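Local coordinates for lipase aflb (Neosartorya fumigata, PDB 6IDY), which probably hydrolyses the ester bonds of lipids, using an alpha/beta-hydrolase core, and binds a calcium ion, at residues G289-E293 / F294-L298. Numbering follows the deposited sequence.
Sequences GWNTE and FIRTL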
loop_
_atom_site.group_PDB
_atom_site.type_symbol
_atom_site.label_atom_id
_atom_site.label_comp_id
_atom_site.label_asym_id
_atom_site.label_seq_id
_atom_site.Cartn_x
_atom_site.Cartn_y
_atom_site.Cartn_z
ATOM N N GLY A 289 12.649 0.989 -8.920
ATOM C CA GLY A 289 13.981 1.562 -8.773
ATOM C C GLY A 289 13.903 3.044 -9.108
ATOM O O GLY A 289 13.074 3.447 -9.926
ATOM N N TRP A 290 14.740 3.860 -8.467
ATOM C CA TRP A 290 14.778 5.318 -8.643
ATOM C C TRP A 290 14.912 5.793 -10.084
ATOM O O TRP A 290 14.228 6.737 -10.472
ATOM C CB TRP A 290 15.924 5.926 -7.811
ATOM C CG TRP A 290 15.846 7.418 -7.657
ATOM C CD1 TRP A 290 16.424 8.358 -8.458
ATOM C CD2 TRP A 290 15.131 8.137 -6.642
ATOM N NE1 TRP A 290 16.139 9.619 -7.989
ATOM C CE2 TRP A 290 15.337 9.514 -6.880
ATOM C CE3 TRP A 290 14.363 7.751 -5.530
ATOM C CZ2 TRP A 290 14.786 10.508 -6.061
ATOM C CZ3 TRP A 290 13.819 8.737 -4.718
ATOM C CH2 TRP A 290 14.045 10.097 -4.976
ATOM N N ASN A 291 15.820 5.179 -10.852
ATOM C CA ASN A 291 16.144 5.613 -12.210
ATOM C C ASN A 291 15.582 4.740 -13.333
ATOM O O ASN A 291 16.082 4.798 -14.464
ATOM C CB ASN A 291 17.662 5.769 -12.352
ATOM C CG ASN A 291 18.084 7.193 -12.102
ATOM O OD1 ASN A 291 18.081 8.039 -13.008
ATOM N ND2 ASN A 291 18.415 7.500 -10.858
ATOM N N THR A 292 14.510 3.996 -13.058
ATOM C CA THR A 292 13.932 3.125 -14.075
ATOM C C THR A 292 13.221 3.890 -15.171
ATOM O O THR A 292 12.850 5.051 -14.983
ATOM C CB THR A 292 13.010 2.086 -13.449
ATOM O OG1 THR A 292 11.928 2.756 -12.793
ATOM C CG2 THR A 292 13.755 1.150 -12.505
ATOM N N GLU A 293 13.023 3.222 -16.320
ATOM C CA GLU A 293 12.269 3.766 -17.439
ATOM C C GLU A 293 10.820 3.953 -17.004
ATOM O O GLU A 293 10.208 4.936 -17.397
ATOM C CB GLU A 293 12.358 2.850 -18.669
ATOM C CG GLU A 293 13.581 3.134 -19.527
ATOM C CD GLU A 293 13.625 4.520 -20.147
ATOM O OE1 GLU A 293 12.657 4.897 -20.849
ATOM O OE2 GLU A 293 14.629 5.234 -19.925
ATOM N N PHE A 294 10.298 3.051 -16.138
ATOM C CA PHE A 294 8.938 3.158 -15.608
ATOM C C PHE A 294 8.718 4.494 -14.882
ATOM O O PHE A 294 7.785 5.216 -15.214
ATOM C CB PHE A 294 8.579 1.974 -14.682
ATOM C CG PHE A 294 7.228 2.195 -14.039
ATOM C CD1 PHE A 294 6.056 1.999 -14.765
ATOM C CD2 PHE A 294 7.129 2.739 -12.761
ATOM C CE1 PHE A 294 4.815 2.292 -14.204
ATOM C CE2 PHE A 294 5.887 3.048 -12.209
ATOM C CZ PHE A 294 4.741 2.848 -12.944
ATOM N N ILE A 295 9.555 4.783 -13.869
ATOM C CA ILE A 295 9.496 5.994 -13.048
ATOM C C ILE A 295 9.671 7.250 -13.909
ATOM O O ILE A 295 8.871 8.175 -13.788
ATOM C CB ILE A 295 10.501 5.903 -11.853
ATOM C CG1 ILE A 295 10.085 4.795 -10.837
ATOM C CG2 ILE A 295 10.725 7.258 -11.154
ATOM C CD1 ILE A 295 8.713 4.940 -10.155
ATOM N N ARG A 296 10.686 7.258 -14.788
ATOM C CA ARG A 296 10.973 8.362 -15.710
ATOM C C ARG A 296 9.774 8.627 -16.638
ATOM O O ARG A 296 9.434 9.791 -16.873
ATOM C CB ARG A 296 12.232 8.043 -16.523
ATOM C CG ARG A 296 12.736 9.168 -17.430
ATOM C CD ARG A 296 14.254 9.159 -17.598
ATOM N NE ARG A 296 14.787 7.839 -17.954
ATOM C CZ ARG A 296 15.425 7.030 -17.110
ATOM N NH1 ARG A 296 15.616 7.393 -15.847
ATOM N NH2 ARG A 296 15.866 5.849 -17.518
ATOM N N THR A 297 9.132 7.549 -17.149
ATOM C CA THR A 297 7.955 7.662 -18.026
ATOM C C THR A 297 6.793 8.263 -17.245
ATOM O O THR A 297 6.135 9.162 -17.748
ATOM C CB THR A 297 7.582 6.303 -18.646
ATOM O OG1 THR A 297 8.696 5.826 -19.401
ATOM C CG2 THR A 297 6.354 6.385 -19.555
ATOM N N LEU A 298 6.547 7.769 -16.018
ATOM C CA LEU A 298 5.460 8.269 -15.182
ATOM C C LEU A 298 5.633 9.742 -14.859
ATOM O O LEU A 298 4.685 10.508 -15.018
ATOM C CB LEU A 298 5.332 7.451 -13.880
ATOM C CG LEU A 298 4.314 7.988 -12.841
ATOM C CD1 LEU A 298 2.888 8.031 -13.405
ATOM C CD2 LEU A 298 4.370 7.192 -11.563
HETATM O O HOH W 1 16.846 3.292 -16.951
#
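Thr292 O accepts from Arg296 N at 3.1 Å and Glu293 O from Thr297 N at 2.8 Å, the first i to i+4 bonds of helix 293-299, which follows directly on a type I turn from Gly289 to Thr292. Threonine suits the N-cap because its short side chain places a hydroxyl beside the first turn: chi1 of 62° turns OG1 inward, where it receives a weak but straight bond (170°) from Ile295 N, 3.3 Å away. The same hydroxyl is hydrogen-bonded to Gln287 O. Ile295 lays CG1 3.4 Å from Gly289 O, its branched hydrocarbon buried between the turn and Leu237. Arg296, long and flexible, curls back toward the N-terminus of the helix. Its NH1 grips Asn291 O (3.0 Å) from above the carbonyl plane, NH2 adds a weaker bond, and a water bridges NH2 to that oxygen. One turn earlier, Glu293 OE2 forms a salt bridge with Arg296 NH2 at 2.8 Å, the carboxylate and guanidinium planes 64° apart. Thr297 OG1 hands its proton to Glu293 O (2.7 Å), which thus takes two bonds from opposite faces. At the helix start Glu432 accepts from Glu293 N through OE2 and from Phe294 N through OE1. A threonine N-cap and an i to i+3 salt bridge thus mark the N-terminus of a helix packed on helix 235-245 of the alpha/beta-hydrolase fold.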